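Local atomic coordinates of lactate racemase (Thermoanaerobacterium thermosaccharolyticum, PDB entry 2YJG), a protein that interconverts the D- and L-isomers of lactate as a homodimeric, nickel-dependent racemase that uses a nickel-pincer nucleotide cofactor, the deposited form being the apoprotein. Residues L13-P18 with I279-N284; I171-F176 with E264-I269; K298-G303 with V372-D377; N413-P416 with S420-V423. All blocks are in the same frame, centred on the assembly; numbering follows the deposited sequence.

Contact 1: residues L13-P18 with I279-N284; sequences LAFDLP and IVITSN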
loop_
_atom_site.group_PDB
_atom_site.type_symbol
_atom_site.label_atom_id
_atom_site.label_comp_id
_atom_site.label_asym_id
_atom_site.label_seq_id
_atom_site.Cartn_x
_atom_site.Cartn_y
_atom_site.Cartn_z
ATOM N N LEU A 13 4.493 15.416 34.382
ATOM C CA LEU A 13 5.111 15.702 35.661
ATOM C C LEU A 13 4.110 16.431 36.531
ATOM O O LEU A 13 3.391 17.293 36.035
ATOM C CB LEU A 13 6.396 16.501 35.507
ATOM C CG LEU A 13 7.340 15.944 34.437
ATOM C CD1 LEU A 13 8.504 16.849 34.258
ATOM C CD2 LEU A 13 7.783 14.512 34.780
ATOM N N ALA A 14 4.082 16.051 37.820
ATOM C CA ALA A 14 3.297 16.705 38.876
ATOM C C ALA A 14 4.212 17.555 39.710
ATOM O O ALA A 14 5.296 17.128 40.212
ATOM C CB ALA A 14 2.547 15.670 39.760
ATOM N N PHE A 15 3.810 18.813 39.809
ATOM C CA PHE A 15 4.601 19.774 40.498
ATOM C C PHE A 15 3.687 20.594 41.364
ATOM O O PHE A 15 2.751 21.187 40.852
ATOM C CB PHE A 15 5.266 20.675 39.481
ATOM C CG PHE A 15 6.309 21.558 40.056
ATOM C CD1 PHE A 15 7.238 21.058 40.976
ATOM C CD2 PHE A 15 6.398 22.888 39.663
ATOM C CE1 PHE A 15 8.224 21.868 41.513
ATOM C CE2 PHE A 15 7.390 23.702 40.179
ATOM C CZ PHE A 15 8.307 23.189 41.106
ATOM N N ASP A 16 3.991 20.649 42.651
ATOM C CA ASP A 16 3.282 21.547 43.563
ATOM C C ASP A 16 3.989 22.865 43.612
ATOM O O ASP A 16 5.092 22.925 44.131
ATOM C CB ASP A 16 3.286 20.940 44.944
ATOM C CG ASP A 16 2.274 21.560 45.842
ATOM O OD1 ASP A 16 1.784 22.651 45.502
ATOM O OD2 ASP A 16 1.992 20.944 46.903
ATOM N N LEU A 17 3.383 23.922 43.069
ATOM C CA LEU A 17 4.005 25.249 43.067
ATOM C C LEU A 17 3.116 26.213 43.872
ATOM O O LEU A 17 1.949 26.399 43.503
ATOM C CB LEU A 17 4.123 25.795 41.635
ATOM C CG LEU A 17 4.771 27.149 41.470
ATOM C CD1 LEU A 17 6.196 27.271 42.090
ATOM C CD2 LEU A 17 4.744 27.422 39.929
ATOM N N PRO A 18 3.657 26.822 44.921
ATOM C CA PRO A 18 2.792 27.637 45.759
ATOM C C PRO A 18 2.133 28.802 45.032
ATOM O O PRO A 18 2.817 29.575 44.308
ATOM C CB PRO A 18 3.723 28.163 46.842
ATOM C CG PRO A 18 5.097 27.574 46.579
ATOM C CD PRO A 18 4.930 26.504 45.592
ATOM N N ILE A 279 10.551 34.377 35.729
ATOM C CA ILE A 279 10.655 32.910 35.505
ATOM C C ILE A 279 9.398 32.424 34.776
ATOM O O ILE A 279 8.274 32.818 35.102
ATOM C CB ILE A 279 10.852 32.114 36.823
ATOM C CG1 ILE A 279 12.095 32.569 37.575
ATOM C CG2 ILE A 279 11.013 30.636 36.588
ATOM C CD1 ILE A 279 12.199 31.921 39.053
ATOM N N VAL A 280 9.604 31.586 33.769
ATOM C CA VAL A 280 8.537 30.907 33.112
ATOM C C VAL A 280 8.807 29.409 33.235
ATOM O O VAL A 280 9.963 28.978 33.066
ATOM C CB VAL A 280 8.513 31.270 31.619
ATOM C CG1 VAL A 280 7.444 30.529 30.950
ATOM C CG2 VAL A 280 8.408 32.806 31.371
ATOM N N ILE A 281 7.768 28.613 33.502
ATOM C CA ILE A 281 7.797 27.148 33.422
ATOM C C ILE A 281 6.907 26.699 32.314
ATOM O O ILE A 281 5.729 27.086 32.244
ATOM C CB ILE A 281 7.310 26.449 34.715
ATOM C CG1 ILE A 281 8.275 26.788 35.841
ATOM C CG2 ILE A 281 7.125 24.956 34.444
ATOM C CD1 ILE A 281 7.857 26.229 37.247
ATOM N N THR A 282 7.465 25.940 31.381
ATOM C CA THR A 282 6.646 25.415 30.282
ATOM C C THR A 282 7.117 23.996 29.854
ATOM O O THR A 282 7.942 23.371 30.552
ATOM C CB THR A 282 6.633 26.404 29.115
ATOM O OG1 THR A 282 5.588 26.077 28.202
ATOM C CG2 THR A 282 8.040 26.461 28.412
ATOM N N SER A 283 6.492 23.471 28.810
ATOM C CA SER A 283 6.809 22.123 28.310
ATOM C C SER A 283 6.728 22.113 26.807
ATOM O O SER A 283 6.330 23.096 26.186
ATOM C CB SER A 283 5.839 21.083 28.856
ATOM O OG SER A 283 4.695 21.038 28.080
ATOM N N ASN A 284 7.145 21.025 26.189
ATOM C CA ASN A 284 6.940 20.919 24.754
ATOM C C ASN A 284 5.833 19.969 24.393
ATOM O O ASN A 284 5.983 19.295 23.401
ATOM C CB ASN A 284 8.176 20.471 23.995
ATOM C CG ASN A 284 8.408 21.306 22.741
ATOM O OD1 ASN A 284 8.427 22.509 22.843
ATOM N ND2 ASN A 284 8.497 20.665 21.547
#

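Contact 2: residues I171-F176 with E264-I269; sequences IEPHFF and EFVSEI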
loop_
_atom_site.group_PDB
_atom_site.type_symbol
_atom_site.label_atom_id
_atom_site.label_comp_id
_atom_site.label_asym_id
_atom_site.label_seq_id
_atom_site.Cartn_x
_atom_site.Cartn_y
_atom_site.Cartn_z
ATOM N N ILE A 171 -4.560 23.177 10.744
ATOM C CA ILE A 171 -4.144 24.524 11.156
ATOM C C ILE A 171 -3.811 24.543 12.638
ATOM O O ILE A 171 -4.676 24.198 13.462
ATOM C CB ILE A 171 -5.233 25.580 10.863
ATOM C CG1 ILE A 171 -5.459 25.780 9.400
ATOM C CG2 ILE A 171 -4.792 26.923 11.505
ATOM C CD1 ILE A 171 -6.758 26.520 9.030
ATOM N N GLU A 172 -2.590 24.917 13.019
ATOM C CA GLU A 172 -2.200 25.041 14.433
ATOM C C GLU A 172 -1.115 26.134 14.424
ATOM O O GLU A 172 -0.587 26.475 13.358
ATOM C CB GLU A 172 -1.628 23.744 15.008
ATOM C CG GLU A 172 -0.236 23.377 14.407
ATOM C CD GLU A 172 0.313 22.029 14.893
ATOM O OE1 GLU A 172 -0.417 21.276 15.598
ATOM O OE2 GLU A 172 1.483 21.738 14.519
ATOM N N PRO A 173 -0.717 26.639 15.594
ATOM C CA PRO A 173 0.245 27.716 15.555
ATOM C C PRO A 173 1.574 27.198 15.073
ATOM O O PRO A 173 1.857 26.023 15.240
ATOM C CB PRO A 173 0.364 28.109 17.030
ATOM C CG PRO A 173 -0.976 27.725 17.619
ATOM C CD PRO A 173 -1.299 26.478 16.934
ATOM N N HIS A 174 2.392 28.068 14.523
ATOM C CA HIS A 174 3.762 27.692 14.115
ATOM C C HIS A 174 4.700 28.827 14.447
ATOM O O HIS A 174 4.436 30.023 14.098
ATOM C CB HIS A 174 3.786 27.315 12.631
ATOM C CG HIS A 174 5.148 26.978 12.139
ATOM N ND1 HIS A 174 5.570 25.693 11.849
ATOM C CD2 HIS A 174 6.209 27.785 11.910
ATOM C CE1 HIS A 174 6.843 25.741 11.457
ATOM N NE2 HIS A 174 7.241 26.998 11.492
ATOM N N PHE A 175 5.806 28.492 15.091
ATOM C CA PHE A 175 6.647 29.483 15.728
ATOM C C PHE A 175 7.416 30.453 14.803
ATOM O O PHE A 175 7.981 31.449 15.299
ATOM C CB PHE A 175 7.574 28.855 16.741
ATOM C CG PHE A 175 8.729 28.015 16.178
ATOM C CD1 PHE A 175 8.561 27.184 15.070
ATOM C CD2 PHE A 175 9.950 28.017 16.822
ATOM C CE1 PHE A 175 9.596 26.448 14.620
ATOM C CE2 PHE A 175 11.007 27.235 16.369
ATOM C CZ PHE A 175 10.774 26.415 15.258
ATOM N N PHE A 176 7.482 30.169 13.506
ATOM C CA PHE A 176 7.953 31.229 12.570
ATOM C C PHE A 176 7.122 31.458 11.318
ATOM O O PHE A 176 7.248 32.506 10.748
ATOM C CB PHE A 176 9.453 31.073 12.209
ATOM C CG PHE A 176 9.823 29.772 11.597
ATOM C CD1 PHE A 176 9.697 29.582 10.231
ATOM C CD2 PHE A 176 10.406 28.758 12.368
ATOM C CE1 PHE A 176 10.079 28.389 9.621
ATOM C CE2 PHE A 176 10.807 27.556 11.780
ATOM C CZ PHE A 176 10.642 27.353 10.415
ATOM N N GLU A 264 -8.102 32.389 12.301
ATOM C CA GLU A 264 -8.812 33.232 13.244
ATOM C C GLU A 264 -9.390 32.356 14.343
ATOM O O GLU A 264 -9.335 32.720 15.485
ATOM C CB GLU A 264 -9.918 34.091 12.601
ATOM C CG GLU A 264 -9.380 35.146 11.665
ATOM C CD GLU A 264 -10.464 35.677 10.719
ATOM O OE1 GLU A 264 -11.609 35.169 10.718
ATOM O OE2 GLU A 264 -10.166 36.613 9.998
ATOM N N PHE A 265 -9.954 31.220 13.999
ATOM C CA PHE A 265 -10.510 30.309 14.974
ATOM C C PHE A 265 -9.386 29.832 15.960
ATOM O O PHE A 265 -9.535 29.874 17.186
ATOM C CB PHE A 265 -11.236 29.143 14.271
ATOM C CG PHE A 265 -11.773 28.104 15.217
ATOM C CD1 PHE A 265 -12.887 28.353 15.988
ATOM C CD2 PHE A 265 -11.151 26.886 15.352
ATOM C CE1 PHE A 265 -13.332 27.406 16.885
ATOM C CE2 PHE A 265 -11.642 25.931 16.241
ATOM C CZ PHE A 265 -12.722 26.206 16.988
ATOM N N VAL A 266 -8.278 29.389 15.403
ATOM C CA VAL A 266 -7.150 28.902 16.181
ATOM C C VAL A 266 -6.626 29.991 17.050
ATOM O O VAL A 266 -6.342 29.693 18.205
ATOM C CB VAL A 266 -6.080 28.202 15.311
ATOM C CG1 VAL A 266 -4.880 27.803 16.116
ATOM C CG2 VAL A 266 -6.681 26.947 14.649
ATOM N N SER A 267 -6.458 31.223 16.544
ATOM C CA SER A 267 -6.032 32.336 17.413
ATOM C C SER A 267 -6.961 32.512 18.660
ATOM O O SER A 267 -6.486 32.775 19.810
ATOM C CB SER A 267 -6.011 33.649 16.612
ATOM O OG SER A 267 -5.411 34.632 17.404
ATOM N N GLU A 268 -8.282 32.414 18.441
ATOM C CA GLU A 268 -9.220 32.559 19.581
ATOM C C GLU A 268 -8.970 31.477 20.649
ATOM O O GLU A 268 -8.948 31.790 21.802
ATOM C CB GLU A 268 -10.700 32.542 19.145
ATOM C CG GLU A 268 -11.081 33.611 18.162
ATOM C CD GLU A 268 -12.613 33.696 17.888
ATOM O OE1 GLU A 268 -13.440 33.283 18.773
ATOM O OE2 GLU A 268 -12.974 34.185 16.774
ATOM N N ILE A 269 -8.689 30.225 20.248
ATOM C CA ILE A 269 -8.494 29.099 21.169
ATOM C C ILE A 269 -7.109 29.112 21.793
ATOM O O ILE A 269 -6.955 28.827 23.013
ATOM C CB ILE A 269 -8.590 27.728 20.465
ATOM C CG1 ILE A 269 -9.915 27.512 19.748
ATOM C CG2 ILE A 269 -8.399 26.552 21.476
ATOM C CD1 ILE A 269 -11.029 28.369 20.164
#

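Contact 3: residues K298-G303 with V372-D377; sequences KGMTAG and VIMVTD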
loop_
_atom_site.group_PDB
_atom_site.type_symbol
_atom_site.label_atom_id
_atom_site.label_comp_id
_atom_site.label_asym_id
_atom_site.label_seq_id
_atom_site.Cartn_x
_atom_site.Cartn_y
_atom_site.Cartn_z
ATOM N N LYS A 298 10.545 25.168 20.043
ATOM C CA LYS A 298 9.162 25.693 19.860
ATOM C C LYS A 298 8.492 26.174 21.166
ATOM O O LYS A 298 8.080 27.372 21.284
ATOM C CB LYS A 298 8.300 24.705 19.137
ATOM C CG LYS A 298 8.844 24.353 17.700
ATOM C CD LYS A 298 8.109 23.221 17.096
ATOM C CE LYS A 298 8.545 22.943 15.655
ATOM N NZ LYS A 298 7.702 21.842 15.006
ATOM N N GLY A 299 8.482 25.296 22.157
ATOM C CA GLY A 299 7.985 25.622 23.527
ATOM C C GLY A 299 8.806 26.730 24.167
ATOM O O GLY A 299 8.310 27.578 24.904
ATOM N N MET A 300 10.117 26.735 23.917
ATOM C CA MET A 300 10.932 27.793 24.469
ATOM C C MET A 300 10.551 29.192 23.990
ATOM O O MET A 300 10.706 30.185 24.755
ATOM C CB MET A 300 12.418 27.598 24.136
ATOM C CG MET A 300 13.052 26.308 24.663
ATOM S SD MET A 300 14.792 26.236 24.228
ATOM C CE MET A 300 15.130 24.562 24.713
ATOM N N THR A 301 10.091 29.274 22.736
ATOM C CA THR A 301 9.623 30.567 22.184
ATOM C C THR A 301 8.377 31.083 22.924
ATOM O O THR A 301 8.204 32.293 23.023
ATOM C CB THR A 301 9.317 30.583 20.647
ATOM O OG1 THR A 301 8.178 29.773 20.320
ATOM C CG2 THR A 301 10.595 30.233 19.790
ATOM N N ALA A 302 7.509 30.174 23.406
ATOM C CA ALA A 302 6.319 30.567 24.185
ATOM C C ALA A 302 6.866 31.096 25.517
ATOM O O ALA A 302 6.408 32.127 25.990
ATOM C CB ALA A 302 5.383 29.355 24.420
ATOM N N GLY A 303 7.864 30.405 26.076
ATOM C CA GLY A 303 8.644 30.925 27.208
ATOM C C GLY A 303 9.208 32.329 27.036
ATOM O O GLY A 303 9.056 33.227 27.916
ATOM N N VAL A 372 18.029 29.343 29.774
ATOM C CA VAL A 372 17.099 28.250 29.628
ATOM C C VAL A 372 17.605 27.093 30.460
ATOM O O VAL A 372 18.847 26.773 30.480
ATOM C CB VAL A 372 16.910 27.865 28.166
ATOM C CG1 VAL A 372 16.005 26.612 28.023
ATOM C CG2 VAL A 372 16.334 29.059 27.384
ATOM N N ILE A 373 16.673 26.535 31.215
ATOM C CA ILE A 373 16.916 25.337 32.011
ATOM C C ILE A 373 16.076 24.235 31.436
ATOM O O ILE A 373 14.858 24.393 31.275
ATOM C CB ILE A 373 16.566 25.513 33.537
ATOM C CG1 ILE A 373 17.491 26.531 34.165
ATOM C CG2 ILE A 373 16.665 24.151 34.295
ATOM C CD1 ILE A 373 16.972 27.176 35.375
ATOM N N MET A 374 16.696 23.113 31.090
ATOM C CA MET A 374 15.907 22.017 30.559
ATOM C C MET A 374 15.797 20.851 31.586
ATOM O O MET A 374 16.788 20.315 32.059
ATOM C CB MET A 374 16.458 21.496 29.228
ATOM C CG MET A 374 16.472 22.467 28.067
ATOM S SD MET A 374 16.861 21.654 26.503
ATOM C CE MET A 374 15.347 20.903 26.141
ATOM N N VAL A 375 14.573 20.487 31.912
ATOM C CA VAL A 375 14.243 19.228 32.587
ATOM C C VAL A 375 14.042 18.204 31.501
ATOM O O VAL A 375 13.100 18.268 30.720
ATOM C CB VAL A 375 12.939 19.379 33.501
ATOM C CG1 VAL A 375 12.448 18.038 34.107
ATOM C CG2 VAL A 375 13.178 20.458 34.621
ATOM N N THR A 376 14.934 17.200 31.497
ATOM C CA THR A 376 15.085 16.304 30.400
ATOM C C THR A 376 15.757 15.023 30.884
ATOM O O THR A 376 16.308 15.011 31.941
ATOM C CB THR A 376 15.907 16.991 29.295
ATOM O OG1 THR A 376 15.754 16.249 28.114
ATOM C CG2 THR A 376 17.377 17.115 29.649
ATOM N N ASP A 377 15.643 13.975 30.086
ATOM C CA ASP A 377 16.274 12.676 30.300
ATOM C C ASP A 377 17.737 12.868 30.526
ATOM O O ASP A 377 18.342 13.673 29.822
ATOM C CB ASP A 377 16.029 11.831 29.047
ATOM C CG ASP A 377 16.350 10.379 29.227
ATOM O OD1 ASP A 377 17.574 10.030 29.363
ATOM O OD2 ASP A 377 15.367 9.584 29.164
#

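Contact 4: residues N413-P416 with S420-V423; sequences NVIP and SVIV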
loop_
_atom_site.group_PDB
_atom_site.type_symbol
_atom_site.label_atom_id
_atom_site.label_comp_id
_atom_site.label_asym_id
_atom_site.label_seq_id
_atom_site.Cartn_x
_atom_site.Cartn_y
_atom_site.Cartn_z
ATOM N N ASN A 413 5.483 32.691 35.567
ATOM C CA ASN A 413 4.468 32.376 34.610
ATOM C C ASN A 413 4.491 30.874 34.353
ATOM O O ASN A 413 5.542 30.344 34.051
ATOM C CB ASN A 413 4.697 33.142 33.291
ATOM C CG ASN A 413 4.080 34.548 33.258
ATOM O OD1 ASN A 413 4.555 35.435 32.512
ATOM N ND2 ASN A 413 2.997 34.739 33.977
ATOM N N VAL A 414 3.344 30.191 34.388
ATOM C CA VAL A 414 3.261 28.743 34.070
ATOM C C VAL A 414 2.489 28.528 32.812
ATOM O O VAL A 414 1.320 28.899 32.718
ATOM C CB VAL A 414 2.598 27.914 35.235
ATOM C CG1 VAL A 414 2.568 26.390 34.879
ATOM C CG2 VAL A 414 3.376 28.153 36.555
ATOM N N ILE A 415 3.130 27.941 31.802
ATOM C CA ILE A 415 2.484 27.696 30.539
ATOM C C ILE A 415 2.578 26.180 30.358
ATOM O O ILE A 415 3.587 25.690 29.829
ATOM C CB ILE A 415 3.231 28.358 29.382
ATOM C CG1 ILE A 415 3.562 29.842 29.711
ATOM C CG2 ILE A 415 2.410 28.195 28.089
ATOM C CD1 ILE A 415 4.197 30.637 28.538
ATOM N N PRO A 416 1.552 25.435 30.802
ATOM C CA PRO A 416 1.774 23.985 30.877
ATOM C C PRO A 416 2.078 23.290 29.547
ATOM O O PRO A 416 2.869 22.351 29.535
ATOM C CB PRO A 416 0.497 23.424 31.515
ATOM C CG PRO A 416 -0.308 24.675 32.023
ATOM C CD PRO A 416 0.259 25.881 31.378
ATOM N N SER A 420 1.352 24.477 22.082
ATOM C CA SER A 420 -0.028 24.704 21.702
ATOM C C SER A 420 -0.549 26.164 21.764
ATOM O O SER A 420 -1.654 26.428 21.322
ATOM C CB SER A 420 -0.922 23.874 22.631
ATOM O OG SER A 420 -0.891 24.388 23.982
ATOM N N VAL A 421 0.193 27.090 22.345
ATOM C CA VAL A 421 -0.291 28.410 22.586
ATOM C C VAL A 421 0.381 29.456 21.680
ATOM O O VAL A 421 1.488 29.231 21.138
ATOM C CB VAL A 421 -0.053 28.796 24.073
ATOM C CG1 VAL A 421 -0.888 27.883 25.020
ATOM C CG2 VAL A 421 1.415 28.713 24.454
ATOM N N ILE A 422 -0.281 30.616 21.603
ATOM C CA ILE A 422 0.255 31.832 21.026
ATOM C C ILE A 422 0.335 32.788 22.194
ATOM O O ILE A 422 -0.707 33.258 22.699
ATOM C CB ILE A 422 -0.688 32.424 19.926
ATOM C CG1 ILE A 422 -0.812 31.434 18.747
ATOM C CG2 ILE A 422 -0.216 33.759 19.381
ATOM C CD1 ILE A 422 -2.050 31.738 17.973
ATOM N N VAL A 423 1.562 33.112 22.613
ATOM C CA VAL A 423 1.714 33.988 23.786
ATOM C C VAL A 423 1.745 35.450 23.307
ATOM O O VAL A 423 2.636 35.830 22.563
ATOM C CB VAL A 423 2.959 33.672 24.585
ATOM C CG1 VAL A 423 3.151 34.722 25.818
ATOM C CG2 VAL A 423 2.946 32.235 25.088
#

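Contact 1: residues L13-P18 with I279-N284
Ile281 reaches out from its strand to meet Phe15 and Leu17 through one methyl group. The side chain leaves CB with CG1 anti to the carbonyl carbon (chi1 -64°), and the extended second torsion carries the branch on toward residues 13-18. CB and CG1 serve as the stalk: CG1 is still 5.4 Å from Leu17 CD2. Contact is made at the tip, where CD1 lies 3.9 Å from CE2 of Phe15 and, more loosely, 4.3 Å from CD2 of Leu17. The methyl thus faces the ring and the leucine branch together, both on its outer side, approaching the ring obliquely while the isoleucine chain crosses the phenylalanine at about a right angle. Phe15 can reach so far because its CG stands anti to the backbone N (chi1 -169°), which sends the ring toward Ile281. The two backbones stay well apart, with the CA atoms of Leu17 and Ile281 10.5 Å from each other, and only side chains bridge them. Leu399 of helix 395-405 also touches Leu17, and Ile314 and Ile412 of the adjoining strands touch Ile281, so the methyl belongs to a wider apolar core. The arrangement is that of an alpha/beta domain in which a beta-hairpin, strands 3-8 and 11-16, packs beside helix 395-405 over one face of a parallel sheet, with strand 279-283 in its interior.

Contact 2: residues I171-F176 with E264-I269
Val266 presses both of its methyls against the segment Ile171 to Pro173, and this one side chain carries the whole helix side of the contact. The tight part is at Ile171: CG2 of Val266 comes 3.6 Å from the carbonyl O of Ile171 and 3.7 Å from its CG2, so it meets backbone and side chain together. CG1, placed anti to the backbone N (chi1 176°), turns the other way and lies 3.9 Å from CD of Pro173, with CG of the same ring slightly farther off. Between the two, CG1 also passes 4.2 Å from CA of Glu172, and the valine straddles the bend in the chain. Cut back to alanine, Val266 would lose both methyls, which would probably open a gap beneath Ile171 and Pro173 and let the residues before His174 shift.

Elsewhere the contact is loose. The side chain of Glu172 starts away from the helix and approaches Arg75, with which it makes a long, weak ion pair; Arg75 probably binds the nickel cofactor. On the helix, Glu264 and Glu268 face solvent, while Ser267 points away from the segment. His174, probably a proton donor or acceptor, follows directly after Pro173. The segment follows strand 164-170 and rests on helix 257-270, where Ile171 also meets His259 and Cys263 and Pro173 meets Ala270, while Val240 of strand 233-241, the neighbour of strand 164-170 in the mixed sheet, touches Val266.

Contact 3: residues K298-G303 with V372-D377
Met300 projects from its helix like a straight rod and crosses both Val372 and Met374 at about a right angle. Its CG is anti to the carbonyl carbon (chi1 -60°), and the chain is extended from there to the methyl, which brings both SD and CE to strand 371-375. Val372 receives the rod from the side: its CG1 is 4.0 Å from Met300 SD and equally far from Met300 CE, lying alongside the last bond of the methionine. Met374 meets the end of the rod. Its own chain is bent at the last torsion (chi3 77°), folding its methyl round, so that Met300 CE lies 3.8 Å from Met374 SD and 3.9 Å from Met374 CE. The contact is made by side chains alone, the CA atoms of Met300 and Val372 being 8.1 Å from each other.

Within the helix, the hydroxyl of Thr301 donates a hydrogen bond of 2.6 Å from OG1 to the carbonyl O of Lys298, in the carbonyl plane and bent to 146° at the oxygen. Lys298, which probably binds substrate, lies two residues before Met300 in the same helix. Leu363 and Ile366 of helix 357-369 cover Met300 as well, and Ile315 adds to the same core. Helix 293-305 joins the parallel strands 279-283 and 311-316 as a beta-alpha-beta crossover, and its packing across the sheet as far as strand 371-375 is characteristic of a layered alpha/beta domain.

Contact 4: residues N413-P416 with S420-V423
The backbones of 413-416 and 420-423 run in nearly opposite directions, joined by a short turn, yet they do not pair: no hydrogen bond links them, and their closest CA atoms, those of Ile415 and Val421, are 8.5 Å apart. The space is bridged by side chains. Ile415 points into it with both branches, each taking a different valine. Its CG2 lies 3.8 Å from CG2 of Val421, and its longer branch extends so that CD1 comes 4.0 Å from CG2 of Val423. Val421 and Val423, two residues apart, both face the isoleucine, and the side chains meet at a slant. With chi1 at -65°, Val421 holds CG2 in the crowded position between its backbone N and carbonyl carbon, and it is this methyl that touches. Ala302 of helix 293-305 touches both valines, closing the apolar cluster.

Strand 412-415 lies inside the large parallel sheet, between strands 22-25 and 279-283, whereas strand 422-425 pairs in parallel with strand 271-277. The connection is thus not a beta-hairpin but a turn that carries the chain out of the main sheet of an alpha/beta domain into a separate two-stranded sheet.

In the fold
Contacts 1, 3 and 4 all involve one six-stranded parallel sheet, their centres 11 to 12 Å apart. Contacts 1 and 4 are joined through neighbouring strands 279-283 and 412-415, where Thr282 OG1 lies 2.6 Å from Ile415 O in a probable hydrogen bond; helix 293-305 ties contact 3 to both. Contact 2 lies 23 Å from contact 1 between centres, and in sequence falls between that contact's two segments; contacts 3 and 4 follow. It touches them through Phe175 on Lys298 and Pro173 on Ile422. The segment bearing His174 therefore meets the sheet domain bearing Lys298, consistent with an active site formed between the two parts of the chain.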